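Local coordinates for protein putative methyltransferase from antibiotic biosynthesis pathway (Anabaena variabilis ATCC 29413, PDB 3EGE) that probably catalyses the transfer of a methyl group from S-adenosylmethionine to an acceptor substrate, at residues L198-E203 with L225-L230; Y144-W149 with Q216-K221; K93-V98 with Q118-D123. All blocks are in the same frame, centred on the assembly; numbering follows the deposited sequence. Where two conformers were deposited one is given.

Interaction 1: L198-E203 with L225-L230; sequences LYLKAE and LLTADL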
loop_
_atom_site.group_PDB
_atom_site.type_symbol
_atom_site.label_atom_id
_atom_site.label_comp_id
_atom_site.label_asym_id
_atom_site.label_seq_id
_atom_site.Cartn_x
_atom_site.Cartn_y
_atom_site.Cartn_z
ATOM N N LEU A 198 3.917 11.438 15.773
ATOM C CA LEU A 198 2.659 11.176 15.075
ATOM C C LEU A 198 1.939 9.889 15.540
ATOM O O LEU A 198 0.683 9.826 15.525
ATOM C CB LEU A 198 2.838 11.171 13.543
ATOM C CG LEU A 198 3.138 12.494 12.830
ATOM C CD1 LEU A 198 3.159 12.256 11.309
ATOM C CD2 LEU A 198 2.127 13.605 13.194
ATOM N N TYR A 199 2.729 8.885 15.942
ATOM C CA TYR A 199 2.196 7.611 16.451
ATOM C C TYR A 199 1.430 7.740 17.760
ATOM O O TYR A 199 0.620 6.877 18.064
ATOM C CB TYR A 199 3.298 6.549 16.562
ATOM C CG TYR A 199 3.814 6.174 15.201
ATOM C CD1 TYR A 199 3.069 5.346 14.362
ATOM C CD2 TYR A 199 5.017 6.703 14.715
ATOM C CE1 TYR A 199 3.519 5.030 13.069
ATOM C CE2 TYR A 199 5.485 6.378 13.445
ATOM C CZ TYR A 199 4.738 5.547 12.628
ATOM O OH TYR A 199 5.219 5.230 11.411
ATOM N N LEU A 200 1.688 8.801 18.524
ATOM C CA LEU A 200 0.949 9.082 19.748
ATOM C C LEU A 200 -0.480 9.555 19.454
ATOM O O LEU A 200 -1.304 9.509 20.345
ATOM C CB LEU A 200 1.656 10.141 20.606
ATOM C CG LEU A 200 3.110 9.875 21.016
ATOM C CD1 LEU A 200 3.565 10.976 21.924
ATOM C CD2 LEU A 200 3.287 8.534 21.713
ATOM N N LYS A 201 -0.777 10.007 18.229
ATOM C CA LYS A 201 -2.114 10.514 17.888
ATOM C C LYS A 201 -3.054 9.366 17.517
ATOM O O LYS A 201 -2.787 8.622 16.567
ATOM C CB LYS A 201 -2.045 11.517 16.736
ATOM C CG LYS A 201 -1.165 12.739 17.006
ATOM C CD LYS A 201 -1.241 13.729 15.806
ATOM C CE LYS A 201 -0.572 15.103 16.116
ATOM N NZ LYS A 201 -0.774 16.170 15.034
ATOM N N ALA A 202 -4.134 9.228 18.295
ATOM C CA ALA A 202 -5.209 8.244 18.075
ATOM C C ALA A 202 -5.691 8.169 16.624
ATOM O O ALA A 202 -5.916 7.082 16.112
ATOM C CB ALA A 202 -6.401 8.547 19.010
ATOM N N GLU A 203 -5.815 9.320 15.966
ATOM C CA GLU A 203 -6.245 9.373 14.558
ATOM C C GLU A 203 -5.235 8.800 13.589
ATOM O O GLU A 203 -5.635 8.259 12.554
ATOM C CB GLU A 203 -6.690 10.780 14.080
ATOM C CG GLU A 203 -5.683 11.947 14.156
ATOM C CD GLU A 203 -5.613 12.633 15.534
ATOM O OE1 GLU A 203 -5.715 11.953 16.608
ATOM O OE2 GLU A 203 -5.433 13.875 15.529
ATOM N N LEU A 225 5.894 3.864 26.576
ATOM C CA LEU A 225 7.349 3.801 26.370
ATOM C C LEU A 225 7.807 4.844 25.345
ATOM O O LEU A 225 8.807 5.529 25.552
ATOM C CB LEU A 225 7.739 2.383 25.948
ATOM C CG LEU A 225 9.150 1.829 26.113
ATOM C CD1 LEU A 225 9.619 1.799 27.587
ATOM C CD2 LEU A 225 9.125 0.413 25.502
ATOM N N LEU A 226 7.065 4.982 24.246
ATOM C CA LEU A 226 7.384 6.018 23.245
ATOM C C LEU A 226 7.319 7.430 23.862
ATOM O O LEU A 226 8.257 8.214 23.696
ATOM C CB LEU A 226 6.483 5.907 22.008
ATOM C CG LEU A 226 6.800 6.832 20.824
ATOM C CD1 LEU A 226 8.310 6.818 20.437
ATOM C CD2 LEU A 226 5.904 6.480 19.629
ATOM N N THR A 227 6.247 7.706 24.618
ATOM C CA THR A 227 6.030 9.002 25.288
ATOM C C THR A 227 7.152 9.330 26.281
ATOM O O THR A 227 7.663 10.443 26.284
ATOM C CB THR A 227 4.649 9.026 26.000
ATOM O OG1 THR A 227 3.617 8.736 25.044
ATOM C CG2 THR A 227 4.359 10.375 26.662
ATOM N N ALA A 228 7.544 8.358 27.096
ATOM C CA ALA A 228 8.646 8.531 28.053
ATOM C C ALA A 228 9.962 8.807 27.311
ATOM O O ALA A 228 10.644 9.779 27.615
ATOM C CB ALA A 228 8.793 7.307 28.955
ATOM N N ASP A 229 10.288 7.962 26.331
ATOM C CA ASP A 229 11.523 8.108 25.544
ATOM C C ASP A 229 11.632 9.437 24.804
ATOM O O ASP A 229 12.724 9.993 24.715
ATOM C CB ASP A 229 11.742 6.933 24.566
ATOM C CG ASP A 229 12.211 5.650 25.249
ATOM O OD1 ASP A 229 12.421 5.614 26.475
ATOM O OD2 ASP A 229 12.371 4.642 24.532
ATOM N N LEU A 230 10.510 9.911 24.264
ATOM C CA LEU A 230 10.453 11.223 23.588
ATOM C C LEU A 230 10.628 12.394 24.562
ATOM O O LEU A 230 11.201 13.405 24.183
ATOM C CB LEU A 230 9.159 11.395 22.770
ATOM C CG LEU A 230 9.072 10.571 21.473
ATOM C CD1 LEU A 230 7.641 10.503 20.939
ATOM C CD2 LEU A 230 10.064 11.104 20.391
#

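Interaction 2: Y144-W149 with Q216-K221; sequences YFPFLW and QDLVEK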
loop_
_atom_site.group_PDB
_atom_site.type_symbol
_atom_site.label_atom_id
_atom_site.label_comp_id
_atom_site.label_asym_id
_atom_site.label_seq_id
_atom_site.Cartn_x
_atom_site.Cartn_y
_atom_site.Cartn_z
ATOM N N TYR A 144 8.917 -0.313 19.641
ATOM C CA TYR A 144 7.769 0.151 20.411
ATOM C C TYR A 144 6.473 -0.558 20.041
ATOM O O TYR A 144 5.620 -0.747 20.923
ATOM C CB TYR A 144 7.574 1.666 20.249
ATOM C CG TYR A 144 8.735 2.464 20.765
ATOM C CD1 TYR A 144 8.807 2.863 22.115
ATOM C CD2 TYR A 144 9.774 2.832 19.909
ATOM C CE1 TYR A 144 9.904 3.611 22.584
ATOM C CE2 TYR A 144 10.851 3.577 20.358
ATOM C CZ TYR A 144 10.913 3.973 21.690
ATOM O OH TYR A 144 11.993 4.707 22.099
ATOM N N PHE A 145 6.317 -0.896 18.760
ATOM C CA PHE A 145 5.095 -1.527 18.221
ATOM C C PHE A 145 5.434 -2.799 17.428
ATOM O O PHE A 145 5.338 -2.812 16.190
ATOM C CB PHE A 145 4.332 -0.502 17.367
ATOM C CG PHE A 145 3.983 0.768 18.119
ATOM C CD1 PHE A 145 3.159 0.721 19.237
ATOM C CD2 PHE A 145 4.493 2.014 17.713
ATOM C CE1 PHE A 145 2.834 1.892 19.940
ATOM C CE2 PHE A 145 4.198 3.183 18.416
ATOM C CZ PHE A 145 3.352 3.124 19.528
ATOM N N PRO A 146 5.797 -3.892 18.144
ATOM C CA PRO A 146 6.253 -5.146 17.449
ATOM C C PRO A 146 5.221 -5.799 16.527
ATOM O O PRO A 146 5.592 -6.459 15.539
ATOM C CB PRO A 146 6.641 -6.076 18.610
ATOM C CG PRO A 146 5.865 -5.558 19.782
ATOM C CD PRO A 146 5.820 -4.065 19.607
ATOM N N PHE A 147 3.947 -5.631 16.882
ATOM C CA PHE A 147 2.832 -6.137 16.088
ATOM C C PHE A 147 2.847 -5.691 14.628
ATOM O O PHE A 147 2.444 -6.465 13.749
ATOM C CB PHE A 147 1.490 -5.832 16.744
ATOM C CG PHE A 147 1.285 -4.386 17.081
ATOM C CD1 PHE A 147 0.813 -3.483 16.115
ATOM C CD2 PHE A 147 1.578 -3.915 18.375
ATOM C CE1 PHE A 147 0.648 -2.129 16.427
ATOM C CE2 PHE A 147 1.399 -2.568 18.696
ATOM C CZ PHE A 147 0.928 -1.680 17.724
ATOM N N LEU A 148 3.311 -4.473 14.357
ATOM C CA LEU A 148 3.435 -3.977 12.959
ATOM C C LEU A 148 4.414 -4.802 12.146
ATOM O O LEU A 148 4.149 -5.109 11.017
ATOM C CB LEU A 148 3.884 -2.517 12.921
ATOM C CG LEU A 148 2.996 -1.450 13.553
ATOM C CD1 LEU A 148 3.702 -0.109 13.456
ATOM C CD2 LEU A 148 1.593 -1.376 12.922
ATOM N N TRP A 149 5.522 -5.197 12.764
ATOM C CA TRP A 149 6.556 -6.003 12.141
ATOM C C TRP A 149 6.092 -7.446 11.912
ATOM O O TRP A 149 6.291 -8.026 10.832
ATOM C CB TRP A 149 7.792 -5.971 13.045
ATOM C CG TRP A 149 9.008 -6.600 12.455
ATOM C CD1 TRP A 149 9.843 -6.054 11.525
ATOM C CD2 TRP A 149 9.556 -7.877 12.790
ATOM N NE1 TRP A 149 10.860 -6.921 11.243
ATOM C CE2 TRP A 149 10.713 -8.054 11.987
ATOM C CE3 TRP A 149 9.179 -8.896 13.682
ATOM C CZ2 TRP A 149 11.502 -9.199 12.049
ATOM C CZ3 TRP A 149 9.960 -10.036 13.762
ATOM C CH2 TRP A 149 11.116 -10.187 12.940
ATOM N N GLN A 216 -4.682 -4.378 22.737
ATOM C CA GLN A 216 -4.707 -2.957 23.104
ATOM C C GLN A 216 -3.820 -2.589 24.284
ATOM O O GLN A 216 -3.266 -1.476 24.283
ATOM C CB GLN A 216 -6.158 -2.454 23.240
ATOM C CG GLN A 216 -6.967 -2.614 21.933
ATOM C CD GLN A 216 -6.385 -1.849 20.744
ATOM O OE1 GLN A 216 -6.420 -0.628 20.708
ATOM N NE2 GLN A 216 -5.893 -2.567 19.758
ATOM N N ASP A 217 -3.680 -3.485 25.274
ATOM C CA ASP A 217 -2.733 -3.233 26.380
ATOM C C ASP A 217 -1.293 -3.109 25.834
ATOM O O ASP A 217 -0.505 -2.333 26.353
ATOM C CB ASP A 217 -2.760 -4.351 27.417
ATOM C CG ASP A 217 -4.001 -4.355 28.287
ATOM O OD1 ASP A 217 -4.715 -3.330 28.409
ATOM O OD2 ASP A 217 -4.213 -5.414 28.904
ATOM N N LEU A 218 -0.982 -3.899 24.802
ATOM C CA LEU A 218 0.314 -3.898 24.124
ATOM C C LEU A 218 0.553 -2.563 23.444
ATOM O O LEU A 218 1.624 -1.960 23.638
ATOM C CB LEU A 218 0.425 -5.049 23.097
ATOM C CG LEU A 218 1.677 -5.165 22.208
ATOM C CD1 LEU A 218 3.000 -5.219 23.036
ATOM C CD2 LEU A 218 1.527 -6.381 21.295
ATOM N N VAL A 219 -0.426 -2.129 22.636
ATOM C CA VAL A 219 -0.370 -0.800 21.964
ATOM C C VAL A 219 -0.116 0.292 23.008
ATOM O O VAL A 219 0.793 1.129 22.855
ATOM C CB VAL A 219 -1.673 -0.432 21.159
ATOM C CG1 VAL A 219 -1.554 1.007 20.607
ATOM C CG2 VAL A 219 -1.939 -1.444 20.004
ATOM N N GLU A 220 -0.889 0.220 24.085
ATOM C CA GLU A 220 -0.808 1.178 25.180
ATOM C C GLU A 220 0.578 1.216 25.883
ATOM O O GLU A 220 1.106 2.296 26.178
ATOM C CB GLU A 220 -1.966 0.918 26.144
ATOM C CG GLU A 220 -2.194 1.983 27.157
ATOM C CD GLU A 220 -2.448 3.348 26.542
ATOM O OE1 GLU A 220 -3.176 3.444 25.509
ATOM O OE2 GLU A 220 -1.889 4.305 27.115
ATOM N N LYS A 221 1.180 0.053 26.101
ATOM C CA LYS A 221 2.542 -0.016 26.646
ATOM C C LYS A 221 3.556 0.592 25.690
ATOM O O LYS A 221 4.472 1.264 26.139
ATOM C CB LYS A 221 2.936 -1.451 27.021
ATOM C CG LYS A 221 2.232 -1.973 28.266
ATOM C CD LYS A 221 2.854 -1.419 29.524
ATOM C CE LYS A 221 1.909 -1.510 30.713
ATOM N NZ LYS A 221 0.702 -0.599 30.591
HETATM O O HOH W 1 3.336 -2.194 21.467
#

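Interaction 3: K93-V98 with Q118-D123; sequences KSVDGV and QRIIRD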
loop_
_atom_site.group_PDB
_atom_site.type_symbol
_atom_site.label_atom_id
_atom_site.label_comp_id
_atom_site.label_asym_id
_atom_site.label_seq_id
_atom_site.Cartn_x
_atom_site.Cartn_y
_atom_site.Cartn_z
ATOM N N LYS A 93 -10.545 -8.810 -20.942
ATOM C CA LYS A 93 -9.998 -7.745 -21.802
ATOM C C LYS A 93 -10.833 -6.438 -21.782
ATOM O O LYS A 93 -11.145 -5.878 -22.812
ATOM C CB LYS A 93 -9.818 -8.309 -23.245
ATOM C CG LYS A 93 -9.081 -9.684 -23.341
ATOM C CD LYS A 93 -7.732 -9.623 -22.638
ATOM C CE LYS A 93 -6.944 -10.906 -22.520
ATOM N NZ LYS A 93 -5.881 -10.704 -21.409
ATOM N N SER A 94 -11.171 -6.002 -20.570
ATOM C CA SER A 94 -11.995 -4.824 -20.297
ATOM C C SER A 94 -11.235 -3.600 -19.761
ATOM O O SER A 94 -11.830 -2.510 -19.632
ATOM C CB SER A 94 -13.105 -5.208 -19.297
ATOM O OG SER A 94 -12.551 -5.712 -18.111
ATOM N N VAL A 95 -9.957 -3.769 -19.428
ATOM C CA VAL A 95 -9.125 -2.674 -18.943
ATOM C C VAL A 95 -7.781 -2.699 -19.641
ATOM O O VAL A 95 -7.315 -3.752 -20.097
ATOM C CB VAL A 95 -8.946 -2.699 -17.372
ATOM C CG1 VAL A 95 -10.322 -2.649 -16.670
ATOM C CG2 VAL A 95 -8.108 -3.922 -16.900
ATOM N N ASP A 96 -7.176 -1.516 -19.721
ATOM C CA ASP A 96 -5.847 -1.309 -20.332
ATOM C C ASP A 96 -4.726 -1.592 -19.345
ATOM O O ASP A 96 -3.686 -2.057 -19.758
ATOM C CB ASP A 96 -5.721 0.117 -20.853
ATOM C CG ASP A 96 -6.732 0.412 -21.900
ATOM O OD1 ASP A 96 -6.688 -0.300 -22.919
ATOM O OD2 ASP A 96 -7.577 1.318 -21.716
ATOM N N GLY A 97 -4.959 -1.310 -18.056
ATOM C CA GLY A 97 -4.009 -1.567 -16.988
ATOM C C GLY A 97 -4.686 -1.966 -15.678
ATOM O O GLY A 97 -5.891 -1.829 -15.509
ATOM N N VAL A 98 -3.878 -2.487 -14.760
ATOM C CA VAL A 98 -4.349 -2.977 -13.494
ATOM C C VAL A 98 -3.380 -2.542 -12.406
ATOM O O VAL A 98 -2.165 -2.633 -12.589
ATOM C CB VAL A 98 -4.431 -4.535 -13.502
ATOM C CG1 VAL A 98 -4.936 -5.075 -12.144
ATOM C CG2 VAL A 98 -5.319 -5.054 -14.658
ATOM N N GLN A 118 -4.592 -10.750 -15.108
ATOM C CA GLN A 118 -4.199 -11.092 -16.462
ATOM C C GLN A 118 -5.415 -11.269 -17.392
ATOM O O GLN A 118 -5.359 -10.885 -18.556
ATOM C CB GLN A 118 -3.290 -12.342 -16.456
ATOM C CG GLN A 118 -2.784 -12.797 -17.848
ATOM C CD GLN A 118 -2.029 -11.713 -18.638
ATOM O OE1 GLN A 118 -1.218 -10.951 -18.086
ATOM N NE2 GLN A 118 -2.264 -11.679 -19.941
ATOM N N ARG A 119 -6.509 -11.821 -16.866
ATOM C CA ARG A 119 -7.727 -12.067 -17.662
ATOM C C ARG A 119 -8.389 -10.770 -18.146
ATOM O O ARG A 119 -8.857 -10.696 -19.296
ATOM C CB ARG A 119 -8.727 -12.893 -16.838
ATOM C CG ARG A 119 -10.035 -13.254 -17.544
ATOM C CD ARG A 119 -11.020 -13.976 -16.644
ATOM N NE ARG A 119 -11.471 -13.145 -15.522
ATOM C CZ ARG A 119 -12.376 -12.172 -15.597
ATOM N NH1 ARG A 119 -12.909 -11.799 -16.750
ATOM N NH2 ARG A 119 -12.687 -11.518 -14.501
ATOM N N ILE A 120 -8.414 -9.766 -17.268
ATOM C CA ILE A 120 -9.067 -8.481 -17.557
ATOM C C ILE A 120 -8.237 -7.495 -18.363
ATOM O O ILE A 120 -8.807 -6.595 -19.004
ATOM C CB ILE A 120 -9.640 -7.792 -16.251
ATOM C CG1 ILE A 120 -8.526 -7.241 -15.318
ATOM C CG2 ILE A 120 -10.590 -8.764 -15.557
ATOM C CD1 ILE A 120 -9.026 -6.389 -14.135
ATOM N N ILE A 121 -6.915 -7.686 -18.362
ATOM C CA ILE A 121 -5.996 -6.728 -18.982
ATOM C C ILE A 121 -5.821 -6.897 -20.514
ATOM O O ILE A 121 -5.790 -8.019 -21.026
ATOM C CB ILE A 121 -4.625 -6.702 -18.226
ATOM C CG1 ILE A 121 -3.934 -5.319 -18.367
ATOM C CG2 ILE A 121 -3.730 -7.892 -18.653
ATOM C CD1 ILE A 121 -2.615 -5.144 -17.538
ATOM N N ARG A 122 -5.699 -5.763 -21.213
ATOM C CA ARG A 122 -5.421 -5.710 -22.652
ATOM C C ARG A 122 -3.888 -5.596 -22.879
ATOM O O ARG A 122 -3.186 -6.568 -22.569
ATOM C CB ARG A 122 -6.175 -4.560 -23.291
ATOM C CG ARG A 122 -7.660 -4.698 -23.291
ATOM C CD ARG A 122 -8.213 -3.325 -23.589
ATOM N NE ARG A 122 -9.631 -3.325 -23.411
ATOM C CZ ARG A 122 -10.362 -2.335 -22.885
ATOM N NH1 ARG A 122 -9.842 -1.180 -22.445
ATOM N NH2 ARG A 122 -11.671 -2.533 -22.797
ATOM N N ASP A 123 -3.365 -4.455 -23.370
ATOM C CA ASP A 123 -1.918 -4.310 -23.698
ATOM C C ASP A 123 -1.042 -3.686 -22.636
ATOM O O ASP A 123 0.183 -3.692 -22.798
ATOM C CB ASP A 123 -1.721 -3.440 -24.958
ATOM C CG ASP A 123 -2.422 -3.979 -26.166
ATOM O OD1 ASP A 123 -2.626 -5.203 -26.280
ATOM O OD2 ASP A 123 -2.760 -3.141 -27.012
HETATM O O HOH W 2 -4.575 -1.727 -23.916
#

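Interaction 1: L198-E203 with L225-L230
Leu200 and Thr227 bring the two backbones closest, with their CA atoms 7.5 Å apart, where the end of a 3-10 segment, 198-200, runs past one side of helix 216-231. The separation is bridged by side chains alone, and Leu200 makes the largest share of the contact. Its CG lies beside the backbone N and anti to the carbonyl carbon (chi1 -56°), and its two methyls fan out over the helix. CD2 comes within 3.4 Å of Thr227 OG1 and 3.9 Å of Leu226 CD2, while CD1 meets Leu230 CD1 at 4.2 Å. The Leu200 side chain crosses those of Leu226 and Thr227 obliquely. The hydroxyl that CD2 touches has its polar partner elsewhere: Thr227 OG1 is hydrogen-bonded to Leu223 O, one turn back in the same helix. The arrangement is the end of a 3-10 segment resting on an alpha helix, and the chain then passes through Lys201, the N-cap of helix 202-206. A bond from Lys201 N to Leu198 O closes the turn. Tyr199 adds only its stem, its CB lying 4.0 Å from Leu226 CD2, because the ring turns off elsewhere and its OH binds Ala189 O. On the helix side, Leu226 and Leu230 stand one turn apart, and both also touch Trp235 of helix 234-239.

Interaction 2: Y144-W149 with Q216-K221
Phe147, Leu218 and Val219 share most of the buried surface, each giving up 56 Å² to the other segment. The Phe147 side chain projects from the first turn of helix 146-153 toward the start of helix 216-231. Its CG takes the crowded position between the backbone N and the carbonyl carbon (chi1 54°). The ring meets Leu218 at its edge, where CD2 of Phe147 lies 3.8 Å from CD2 of Leu218, and the two side chains slide past each other in opposite directions. Val219 arrives at about a right angle to the Phe147 side chain, and its CG2 sits 3.7 Å from CZ of Phe147, oblique to the ring. One aromatic side chain thus serves two consecutive helix residues, a compact example of how a single ring can bridge two helices. Leu218 also reaches Pro146, its CD1 being 4.3 Å from the proline CG.

Phe145 takes part through its rim: CE1 points in the ring plane at Val219 O, 3.6 Å away. Polar backbone atoms are joined indirectly. Water 1 donates one hydrogen to Tyr144 O and the other to Leu218 O, each at 2.8 Å, so two carbonyl oxygens that cannot bond to each other are linked through a shared donor.

The contact joins the start of helix 146-153, with the residues leading into it, to the first turns of helix 216-231. Helix 209-213 packs against both: Phe211 meets Phe145 and Phe147 edge-to-face and touches Val219 as well, while Phe145 continues along helix 216-231 to Leu223 and Leu226.

Interaction 3: K93-V98 with Q118-D123
Lys93 NZ grips two carbonyl oxygens at the end of helix 110-120, Ile121 O at 2.7 Å and Gln118 O at 2.9 Å, both approached nearly along the C=O axis. The lysine chain leaves its own backbone pointing away and bends at chi2 (-54°), which folds CD back over the helix end. A positive charge here would probably interact favourably with the negative end of the helix dipole. Arg122 answers from the other segment: its NE bonds to Lys93 O at 3.0 Å, reaching the oxygen from well above the carbonyl plane. Its NH1 forms a salt bridge with Asp96 OD1 at 3.3 Å, its hydrogen bond weak and the carboxylate and guanidinium planes turned 55° apart. The guanidinium also lies with one face over Val95 N near its centre and Ser94 C toward its rim. Water 2 ties Asp96 OD1 to Asp123 N, while Asp96 OD2 binds Val37 N.

Backbone hydrogen bonds tie the same segments together. Val95 N donates to Ile120 O at 3.1 Å and Arg122 N to Val95 O at 2.8 Å, flanking Ile121 in a single beta bridge with Val95. Lys93 N takes up Arg119 O, so carbonyls at the helix end find donors in the facing loop.

Beneath lies an apolar layer. Ile120 CG1 meets Val95 CG2 at 3.7 Å and Val98 CG2 at 3.9 Å, and Ile121 CD1 touches the same Val98 methyl. The contact closes one end of the beta-alpha-beta unit formed by strand 97-101, helix 110-120 and strand 126-131, and Val95 and Ile120 both continue onto Ala39 of the adjacent strand 37-41.

In the fold
Interactions 1 and 2 are neighbours on helix 216-231, with centres about 11 Å apart. Tyr144 joins them through its OH, which lies 2.5 Å from Asp229 OD2, a probable hydrogen bond; separately, Leu226 CD2 packs 3.9 Å from Phe145 CE2. Interaction 3 is remote, its centre about 44 Å from that of interaction 1 and about 41 Å from that of interaction 2, on the opposite side of the chain's centre. It belongs to the Rossmann-like methyltransferase core, at the ends where strands 97-101 and 126-131 begin. In this fold the cofactor usually binds at the other strand ends, near the glycine-rich turn after strand 37-41, so interaction 3 probably lies away from that site.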